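Local structure of Ketoacyl_synth_N domain-containing protein (Photorhabdus luminescens subsp. laumondii, 6SMO) at residues L225-R230 with C242-F247; I304-Y309 with V319-L324; I353-S358 with V363-F368. The protein probably acts as a ketoacyl-synthase-type (3-oxoacyl-[acyl-carrier-protein] synthase) acyltransferase of the thiolase superfamily and binds a pentaoxo-dodecanal polyketone chain. All blocks are in the same frame, centred on the assembly; numbering follows the deposited sequence.

Contact 1 (L225-R230 with C242-F247)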
loop_
_atom_site.group_PDB
_atom_site.type_symbol
_atom_site.label_atom_id
_atom_site.label_comp_id
_atom_site.label_asym_id
_atom_site.label_seq_id
_atom_site.Cartn_x
_atom_site.Cartn_y
_atom_site.Cartn_z
ATOM N N LEU C 225 -17.472 -4.456 3.911
ATOM C CA LEU C 225 -18.698 -3.655 4.166
ATOM C C LEU C 225 -18.850 -2.620 3.046
ATOM O O LEU C 225 -17.815 -2.134 2.548
ATOM C CB LEU C 225 -18.581 -2.964 5.530
ATOM C CG LEU C 225 -18.460 -3.889 6.740
ATOM C CD1 LEU C 225 -17.003 -4.185 7.065
ATOM C CD2 LEU C 225 -19.153 -3.285 7.953
ATOM N N VAL C 226 -20.093 -2.307 2.668
ATOM C CA VAL C 226 -20.436 -1.186 1.744
ATOM C C VAL C 226 -20.851 0.017 2.599
ATOM O O VAL C 226 -22.055 0.152 2.892
ATOM C CB VAL C 226 -21.537 -1.580 0.739
ATOM C CG1 VAL C 226 -21.871 -0.442 -0.216
ATOM C CG2 VAL C 226 -21.167 -2.830 -0.043
ATOM N N LEU C 227 -19.875 0.832 3.008
ATOM C CA LEU C 227 -20.098 2.144 3.674
ATOM C C LEU C 227 -20.497 3.167 2.605
ATOM O O LEU C 227 -19.865 3.167 1.530
ATOM C CB LEU C 227 -18.822 2.578 4.406
ATOM C CG LEU C 227 -18.752 2.220 5.889
ATOM C CD1 LEU C 227 -19.002 0.736 6.117
ATOM C CD2 LEU C 227 -17.411 2.634 6.478
ATOM N N GLU C 228 -21.512 3.990 2.881
ATOM C CA GLU C 228 -21.912 5.117 1.996
ATOM C C GLU C 228 -22.593 6.222 2.811
ATOM O O GLU C 228 -23.081 5.938 3.923
ATOM C CB GLU C 228 -22.805 4.629 0.854
ATOM C CG GLU C 228 -24.053 3.891 1.301
ATOM C CD GLU C 228 -24.992 3.543 0.158
ATOM O OE1 GLU C 228 -25.619 4.470 -0.394
ATOM O OE2 GLU C 228 -25.081 2.349 -0.190
ATOM N N GLU C 229 -22.613 7.435 2.251
ATOM C CA GLU C 229 -23.173 8.668 2.868
ATOM C C GLU C 229 -24.675 8.471 3.102
ATOM O O GLU C 229 -25.331 7.850 2.241
ATOM C CB GLU C 229 -22.870 9.870 1.969
ATOM C CG GLU C 229 -23.055 11.214 2.649
ATOM C CD GLU C 229 -24.401 11.875 2.410
ATOM O OE1 GLU C 229 -25.031 12.308 3.398
ATOM O OE2 GLU C 229 -24.813 11.964 1.235
ATOM N N ARG C 230 -25.188 8.978 4.229
ATOM C CA ARG C 230 -26.556 8.696 4.745
ATOM C C ARG C 230 -27.609 9.209 3.755
ATOM O O ARG C 230 -28.557 8.451 3.469
ATOM C CB ARG C 230 -26.751 9.330 6.126
ATOM C CG ARG C 230 -28.048 8.932 6.816
ATOM C CD ARG C 230 -28.077 9.349 8.273
ATOM N NE ARG C 230 -29.372 9.098 8.894
ATOM C CZ ARG C 230 -30.446 9.878 8.777
ATOM N NH1 ARG C 230 -31.568 9.544 9.391
ATOM N NH2 ARG C 230 -30.404 10.984 8.051
ATOM N N CYS C 242 -27.059 -0.487 9.654
ATOM C CA CYS C 242 -26.671 0.292 10.860
ATOM C C CYS C 242 -25.922 1.565 10.446
ATOM O O CYS C 242 -25.639 1.721 9.242
ATOM C CB CYS C 242 -25.806 -0.549 11.792
ATOM S SG CYS C 242 -24.237 -1.067 11.048
ATOM N N GLU C 243 -25.625 2.431 11.420
ATOM C CA GLU C 243 -24.865 3.697 11.241
ATOM C C GLU C 243 -23.517 3.575 11.963
ATOM O O GLU C 243 -23.521 3.162 13.138
ATOM C CB GLU C 243 -25.669 4.877 11.793
ATOM C CG GLU C 243 -25.073 6.233 11.458
ATOM C CD GLU C 243 -25.842 7.430 11.991
ATOM O OE1 GLU C 243 -26.743 7.232 12.832
ATOM O OE2 GLU C 243 -25.538 8.561 11.563
ATOM N N LEU C 244 -22.416 3.916 11.284
ATOM C CA LEU C 244 -21.063 4.023 11.897
ATOM C C LEU C 244 -20.968 5.375 12.612
ATOM O O LEU C 244 -20.901 6.410 11.919
ATOM C CB LEU C 244 -19.985 3.873 10.818
ATOM C CG LEU C 244 -18.579 3.564 11.338
ATOM C CD1 LEU C 244 -17.802 2.719 10.340
ATOM C CD2 LEU C 244 -17.813 4.838 11.665
ATOM N N THR C 245 -20.972 5.353 13.948
ATOM C CA THR C 245 -21.124 6.547 14.825
ATOM C C THR C 245 -19.755 7.075 15.272
ATOM O O THR C 245 -19.640 8.305 15.439
ATOM C CB THR C 245 -22.024 6.223 16.024
ATOM O OG1 THR C 245 -21.703 4.909 16.484
ATOM C CG2 THR C 245 -23.497 6.297 15.683
ATOM N N GLY C 246 -18.763 6.195 15.457
ATOM C CA GLY C 246 -17.440 6.566 16.000
ATOM C C GLY C 246 -16.329 5.636 15.541
ATOM O O GLY C 246 -16.619 4.458 15.246
ATOM N N PHE C 247 -15.100 6.158 15.487
ATOM C CA PHE C 247 -13.852 5.419 15.160
ATOM C C PHE C 247 -12.726 5.888 16.090
ATOM O O PHE C 247 -12.581 7.110 16.297
ATOM C CB PHE C 247 -13.475 5.616 13.690
ATOM C CG PHE C 247 -12.127 5.057 13.309
ATOM C CD1 PHE C 247 -11.812 3.731 13.569
ATOM C CD2 PHE C 247 -11.175 5.850 12.687
ATOM C CE1 PHE C 247 -10.572 3.214 13.220
ATOM C CE2 PHE C 247 -9.937 5.331 12.337
ATOM C CZ PHE C 247 -9.639 4.014 12.603
#

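Contact 2 (I304-Y309 with V319-L324)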
loop_
_atom_site.group_PDB
_atom_site.type_symbol
_atom_site.label_atom_id
_atom_site.label_comp_id
_atom_site.label_asym_id
_atom_site.label_seq_id
_atom_site.Cartn_x
_atom_site.Cartn_y
_atom_site.Cartn_z
ATOM N N ILE C 304 -18.851 -9.994 25.108
ATOM C CA ILE C 304 -19.000 -11.166 24.192
ATOM C C ILE C 304 -17.704 -11.319 23.387
ATOM O O ILE C 304 -17.376 -10.395 22.618
ATOM C CB ILE C 304 -20.245 -11.007 23.294
ATOM C CG1 ILE C 304 -21.533 -11.238 24.091
ATOM C CG2 ILE C 304 -20.168 -11.921 22.077
ATOM C CD1 ILE C 304 -22.793 -10.773 23.395
ATOM N N ASN C 305 -17.004 -12.443 23.571
ATOM C CA ASN C 305 -15.737 -12.788 22.872
ATOM C C ASN C 305 -16.053 -13.754 21.723
ATOM O O ASN C 305 -16.581 -14.848 22.006
ATOM C CB ASN C 305 -14.715 -13.394 23.840
ATOM C CG ASN C 305 -13.330 -13.531 23.243
ATOM O OD1 ASN C 305 -13.091 -13.132 22.107
ATOM N ND2 ASN C 305 -12.409 -14.100 24.005
ATOM N N LEU C 306 -15.738 -13.362 20.482
ATOM C CA LEU C 306 -15.982 -14.171 19.254
ATOM C C LEU C 306 -14.676 -14.809 18.760
ATOM O O LEU C 306 -14.740 -15.553 17.763
ATOM C CB LEU C 306 -16.579 -13.277 18.162
ATOM C CG LEU C 306 -17.879 -12.549 18.508
ATOM C CD1 LEU C 306 -18.394 -11.782 17.300
ATOM C CD2 LEU C 306 -18.943 -13.513 19.013
ATOM N N ARG C 307 -13.544 -14.539 19.423
ATOM C CA ARG C 307 -12.191 -14.930 18.936
ATOM C C ARG C 307 -11.978 -16.440 19.051
ATOM O O ARG C 307 -11.332 -17.020 18.182
ATOM C CB ARG C 307 -11.093 -14.152 19.668
ATOM C CG ARG C 307 -9.746 -14.165 18.956
ATOM C CD ARG C 307 -9.769 -13.535 17.572
ATOM N NE ARG C 307 -10.253 -12.157 17.594
ATOM C CZ ARG C 307 -11.348 -11.697 16.984
ATOM N NH1 ARG C 307 -11.666 -10.417 17.098
ATOM N NH2 ARG C 307 -12.118 -12.493 16.261
ATOM N N PRO C 308 -12.474 -17.138 20.101
ATOM C CA PRO C 308 -12.354 -18.597 20.164
ATOM C C PRO C 308 -13.051 -19.316 18.996
ATOM O O PRO C 308 -12.580 -20.368 18.605
ATOM C CB PRO C 308 -13.032 -18.975 21.491
ATOM C CG PRO C 308 -12.993 -17.703 22.310
ATOM C CD PRO C 308 -13.127 -16.585 21.298
ATOM N N TYR C 309 -14.135 -18.732 18.472
ATOM C CA TYR C 309 -15.003 -19.316 17.416
ATOM C C TYR C 309 -14.494 -18.902 16.027
ATOM O O TYR C 309 -14.415 -19.777 15.143
ATOM C CB TYR C 309 -16.462 -18.898 17.626
ATOM C CG TYR C 309 -16.946 -18.996 19.052
ATOM C CD1 TYR C 309 -16.796 -20.166 19.780
ATOM C CD2 TYR C 309 -17.558 -17.921 19.676
ATOM C CE1 TYR C 309 -17.235 -20.264 21.092
ATOM C CE2 TYR C 309 -18.005 -18.003 20.986
ATOM C CZ TYR C 309 -17.844 -19.178 21.697
ATOM O OH TYR C 309 -18.281 -19.266 22.987
ATOM N N VAL C 319 -12.828 -6.767 11.406
ATOM C CA VAL C 319 -13.641 -6.437 10.197
ATOM C C VAL C 319 -14.825 -7.410 10.122
ATOM O O VAL C 319 -15.965 -6.933 9.959
ATOM C CB VAL C 319 -12.794 -6.474 8.908
ATOM C CG1 VAL C 319 -13.636 -6.227 7.665
ATOM C CG2 VAL C 319 -11.634 -5.493 8.967
ATOM N N ILE C 320 -14.558 -8.711 10.268
ATOM C CA ILE C 320 -15.611 -9.769 10.229
ATOM C C ILE C 320 -16.560 -9.556 11.408
ATOM O O ILE C 320 -17.747 -9.835 11.259
ATOM C CB ILE C 320 -15.001 -11.184 10.186
ATOM C CG1 ILE C 320 -16.071 -12.254 9.971
ATOM C CG2 ILE C 320 -14.161 -11.467 11.418
ATOM C CD1 ILE C 320 -15.562 -13.498 9.298
ATOM N N ASP C 321 -16.033 -9.060 12.527
ATOM C CA ASP C 321 -16.825 -8.704 13.737
ATOM C C ASP C 321 -17.807 -7.580 13.379
ATOM O O ASP C 321 -18.983 -7.678 13.784
ATOM C CB ASP C 321 -15.917 -8.301 14.903
ATOM C CG ASP C 321 -14.997 -9.410 15.388
ATOM O OD1 ASP C 321 -14.419 -10.111 14.533
ATOM O OD2 ASP C 321 -14.864 -9.564 16.619
ATOM N N SER C 322 -17.337 -6.562 12.648
ATOM C CA SER C 322 -18.134 -5.398 12.173
ATOM C C SER C 322 -19.186 -5.852 11.152
ATOM O O SER C 322 -20.270 -5.238 11.116
ATOM C CB SER C 322 -17.245 -4.324 11.595
ATOM O OG SER C 322 -16.342 -3.829 12.571
ATOM N N VAL C 323 -18.868 -6.877 10.351
ATOM C CA VAL C 323 -19.798 -7.506 9.364
ATOM C C VAL C 323 -20.951 -8.168 10.131
ATOM O O VAL C 323 -22.118 -7.924 9.762
ATOM C CB VAL C 323 -19.056 -8.504 8.451
ATOM C CG1 VAL C 323 -19.994 -9.515 7.803
ATOM C CG2 VAL C 323 -18.239 -7.781 7.391
ATOM N N LEU C 324 -20.627 -8.963 11.158
ATOM C CA LEU C 324 -21.610 -9.644 12.049
ATOM C C LEU C 324 -22.429 -8.598 12.817
ATOM O O LEU C 324 -23.668 -8.730 12.844
ATOM C CB LEU C 324 -20.871 -10.582 13.011
ATOM C CG LEU C 324 -20.798 -12.051 12.593
ATOM C CD1 LEU C 324 -20.301 -12.208 11.164
ATOM C CD2 LEU C 324 -19.912 -12.836 13.549
#

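Contact 3 (I353-S358 with V363-F368)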
loop_
_atom_site.group_PDB
_atom_site.type_symbol
_atom_site.label_atom_id
_atom_site.label_comp_id
_atom_site.label_asym_id
_atom_site.label_seq_id
_atom_site.Cartn_x
_atom_site.Cartn_y
_atom_site.Cartn_z
ATOM N N ILE C 353 -20.078 -1.930 19.948
ATOM C CA ILE C 353 -18.706 -1.344 19.886
ATOM C C ILE C 353 -17.695 -2.496 19.873
ATOM O O ILE C 353 -17.712 -3.309 20.817
ATOM C CB ILE C 353 -18.476 -0.368 21.058
ATOM C CG1 ILE C 353 -19.396 0.852 20.947
ATOM C CG2 ILE C 353 -17.014 0.045 21.156
ATOM C CD1 ILE C 353 -19.669 1.535 22.262
ATOM N N ILE C 354 -16.857 -2.552 18.834
ATOM C CA ILE C 354 -15.833 -3.617 18.611
ATOM C C ILE C 354 -14.449 -3.020 18.881
ATOM O O ILE C 354 -14.193 -1.899 18.403
ATOM C CB ILE C 354 -15.943 -4.183 17.181
ATOM C CG1 ILE C 354 -17.374 -4.620 16.855
ATOM C CG2 ILE C 354 -14.949 -5.316 16.968
ATOM C CD1 ILE C 354 -17.775 -4.365 15.425
ATOM N N GLN C 355 -13.601 -3.747 19.615
ATOM C CA GLN C 355 -12.209 -3.339 19.942
ATOM C C GLN C 355 -11.231 -4.385 19.398
ATOM O O GLN C 355 -11.543 -5.591 19.476
ATOM C CB GLN C 355 -12.026 -3.175 21.452
ATOM C CG GLN C 355 -10.749 -2.434 21.828
ATOM C CD GLN C 355 -10.561 -2.313 23.319
ATOM O OE1 GLN C 355 -10.452 -1.215 23.863
ATOM N NE2 GLN C 355 -10.522 -3.448 23.998
ATOM N N ARG C 356 -10.100 -3.919 18.860
ATOM C CA ARG C 356 -8.934 -4.751 18.461
ATOM C C ARG C 356 -7.649 -3.998 18.819
ATOM O O ARG C 356 -7.688 -2.755 18.874
ATOM C CB ARG C 356 -8.970 -5.066 16.962
ATOM C CG ARG C 356 -9.729 -6.336 16.606
ATOM C CD ARG C 356 -8.911 -7.238 15.702
ATOM N NE ARG C 356 -7.762 -7.799 16.404
ATOM C CZ ARG C 356 -6.750 -8.447 15.829
ATOM N NH1 ARG C 356 -5.763 -8.915 16.574
ATOM N NH2 ARG C 356 -6.719 -8.622 14.518
ATOM N N PHE C 357 -6.558 -4.728 19.061
ATOM C CA PHE C 357 -5.206 -4.147 19.278
ATOM C C PHE C 357 -4.127 -5.150 18.859
ATOM O O PHE C 357 -4.394 -6.367 18.817
ATOM C CB PHE C 357 -5.037 -3.664 20.722
ATOM C CG PHE C 357 -5.616 -4.535 21.807
ATOM C CD1 PHE C 357 -4.922 -5.638 22.279
ATOM C CD2 PHE C 357 -6.828 -4.215 22.401
ATOM C CE1 PHE C 357 -5.443 -6.421 23.298
ATOM C CE2 PHE C 357 -7.348 -5.000 23.419
ATOM C CZ PHE C 357 -6.655 -6.101 23.864
ATOM N N SER C 358 -2.939 -4.622 18.552
ATOM C CA SER C 358 -1.791 -5.349 17.950
ATOM C C SER C 358 -0.811 -5.795 19.040
ATOM O O SER C 358 -1.022 -5.435 20.216
ATOM C CB SER C 358 -1.100 -4.490 16.926
ATOM O OG SER C 358 -0.391 -3.432 17.554
ATOM N N VAL C 363 -4.251 0.510 19.671
ATOM C CA VAL C 363 -5.616 0.482 20.280
ATOM C C VAL C 363 -6.598 1.046 19.246
ATOM O O VAL C 363 -6.619 2.280 19.063
ATOM C CB VAL C 363 -5.689 1.264 21.608
ATOM C CG1 VAL C 363 -7.115 1.350 22.135
ATOM C CG2 VAL C 363 -4.772 0.675 22.669
ATOM N N CYS C 364 -7.365 0.167 18.595
ATOM C CA CYS C 364 -8.362 0.509 17.548
ATOM C C CYS C 364 -9.747 0.012 17.976
ATOM O O CYS C 364 -9.828 -1.085 18.561
ATOM C CB CYS C 364 -7.968 -0.097 16.207
ATOM S SG CYS C 364 -6.372 0.506 15.594
ATOM N N ALA C 365 -10.791 0.797 17.699
ATOM C CA ALA C 365 -12.198 0.463 18.024
ATOM C C ALA C 365 -13.152 1.168 17.052
ATOM O O ALA C 365 -12.867 2.320 16.666
ATOM C CB ALA C 365 -12.499 0.831 19.455
ATOM N N LEU C 366 -14.239 0.482 16.683
ATOM C CA LEU C 366 -15.329 0.995 15.809
ATOM C C LEU C 366 -16.653 0.946 16.580
ATOM O O LEU C 366 -16.832 0.011 17.387
ATOM C CB LEU C 366 -15.397 0.139 14.540
ATOM C CG LEU C 366 -14.303 0.403 13.507
ATOM C CD1 LEU C 366 -14.174 -0.767 12.543
ATOM C CD2 LEU C 366 -14.572 1.693 12.747
ATOM N N SER C 367 -17.536 1.919 16.331
ATOM C CA SER C 367 -18.876 2.050 16.960
ATOM C C SER C 367 -19.963 1.988 15.879
ATOM O O SER C 367 -19.926 2.828 14.960
ATOM C CB SER C 367 -18.971 3.323 17.760
ATOM O OG SER C 367 -20.271 3.482 18.310
ATOM N N PHE C 368 -20.883 1.024 15.996
ATOM C CA PHE C 368 -22.051 0.833 15.095
ATOM C C PHE C 368 -23.341 0.969 15.913
ATOM O O PHE C 368 -23.422 0.363 16.998
ATOM C CB PHE C 368 -21.969 -0.523 14.391
ATOM C CG PHE C 368 -20.786 -0.672 13.470
ATOM C CD1 PHE C 368 -20.855 -0.250 12.151
ATOM C CD2 PHE C 368 -19.597 -1.222 13.925
ATOM C CE1 PHE C 368 -19.764 -0.381 11.306
ATOM C CE2 PHE C 368 -18.506 -1.353 13.078
ATOM C CZ PHE C 368 -18.591 -0.931 11.771
#

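Contact 1 (L225-R230 with C242-F247)
Leu227 and Leu244 meet across the thiolase-like beta sheet, one on strand 218-229 and the other on strand 242-251. The evidence that the strands are not bonded neighbours is their spacing: the CA atoms of Leu227 and Leu244 are 8.5 Å apart, and both strands pair antiparallel with strand 5-13, which lies between them. Such second-neighbour strands can touch through side chains that reach past the middle strand, and here the two segments bury only 104 Å² together. Leu227 CD2 approaches Leu244 CD1 to 3.9 Å, one methyl against one methyl, with the two side chains passing at a slant. Leu244 sends its CB toward the other strand and holds CG anti to the backbone N (chi1 -163°), which carries CD1 to the meeting point. Leu227 CB does not point straight at the other strand; the CD2 branch makes up the difference. In the fold this pair packs against helix 161-175: Ile166 touches both leucines, while Val5 and Val7 of the intervening strand touch Leu227.

At Arg230, where strand 218-229 gives way to helix 230-235, the chemistry changes. Glu229 caps that helix through its side chain, bonding Gln231 N and His232 N. The aliphatic part of Arg230 passes the Glu243 carboxylate, CD lying 4.2 Å from OE2. The opposite charges, Arg230 NE 4.7 Å from Glu243 OE2, are not in contact and may attract weakly at most. The salt bridge of that oxygen goes instead to Arg4 NE, just before the middle strand.

Contact 2 (I304-Y309 with V319-L324)
Arg307 and Asp321 provide the polar part of this contact through a salt bridge. Arg307 NH1 donates to Asp321 OD2 at 3.3 Å with an N-H...O angle of 151°, a weak bond. The carboxylate comes up at the guanidinium edge, but the two planes are turned 56° apart, so the groups do not form a flat two-point pair. The arginine chain is bent at both chi2 (61°) and chi3, which folds its head back toward the aspartate. Each partner is also held weakly from outside: Arg307 NE by Asp280 O, and Asp321 OD1 by Gly318 N.

In the fold, the contact sets the start of the short helix 307-310 against the first turns of helix 319-329, whose Val319 and Val323 pack on Leu225 of strand 218-229. A capping bond orders that start: Arg307 N reaches Asn305 OD1 at 3.1 Å, approaching from above the amide carbonyl plane.

The apolar part is Leu306 CD1 against Leu324 CD2 at 4.2 Å, the two side chains lying alongside each other and running in contrary senses. Leu306 CD1 lies equally far from Asp321 OD2, 4.2 Å, placing a methyl beside the buried carboxylate; Val27 of helix 20-31 also touches Leu324.

Contact 3 (I353-S358 with V363-F368)
Ile354 and Phe368 pair diagonally across a beta hairpin: Ile354 CD1 lies 3.9 Å from both CE2 and CD2 of the Phe368 ring, which it meets obliquely. The ethyl branch of Ile354 stands anti to its carbonyl carbon (chi1 -52°), beside the backbone N, and from there CD1 extends to the phenylalanine. Ile354, Leu366, Arg356 and Cys364 share one face of the hairpin. Ser322 of helix 319-329 touches Ile354 and Phe368, and Met163 of helix 161-175 touches Ile354, Cys364 and Leu366. Arg356 starts on this face, but its far end leads off from the partner strand, and NE forms a salt bridge with Asp280.

The other face carries Ile353 beside Ser367 and Gln355 beside Ala365. Ile353 CG1 comes within 3.8 Å of Ser367 OG, while the extended Gln355 chain rises off the sheet, with CG 3.7 Å from Cys364 O and NE2 at the edge of the Phe357 ring.

Between the two faces, the backbones run antiparallel, at 166° between their N-to-C directions. Two hydrogen-bonded pairs are closed by Ile354 N to Leu366 O (2.9 Å) with its return bond, and by Arg356 N to Cys364 O (2.9 Å) with Cys364 N to Arg356 O (3.0 Å). The Arg356 N bond is nearly straight, 176°. The N-H and C=O groups of these four residues are thus satisfied in a buried setting, while the polar ends of Arg356, Gln355 (OE1 to Thr265) and Ser367 (OG to Thr245) find partners outside the hairpin.

How the contacts relate
Contacts 2 and 3 are buried, whereas contact 1 runs from a buried leucine out to partly exposed charged residues. Contacts 1 and 3 reach the same sheet: Gly246 O is probably hydrogen-bonded to Ser367 N, where Thr245 and Gly246 form a classic beta bulge opposite Ser367, and the ring of Phe247 packs on Leu366. Helix 319-329 belongs to contact 2 and packs on both other contacts, on segment 225-230 and on the hairpin. Backbone hydrogen bonds hold contact 3 across directly paired strands; contact 1 depends on side chains alone, and contact 2 on a weak salt bridge and methyl packing. Asp280 meets arginines of contacts 2 and 3, its backbone carbonyl weakly in the former and its carboxylate by a salt bridge in the latter.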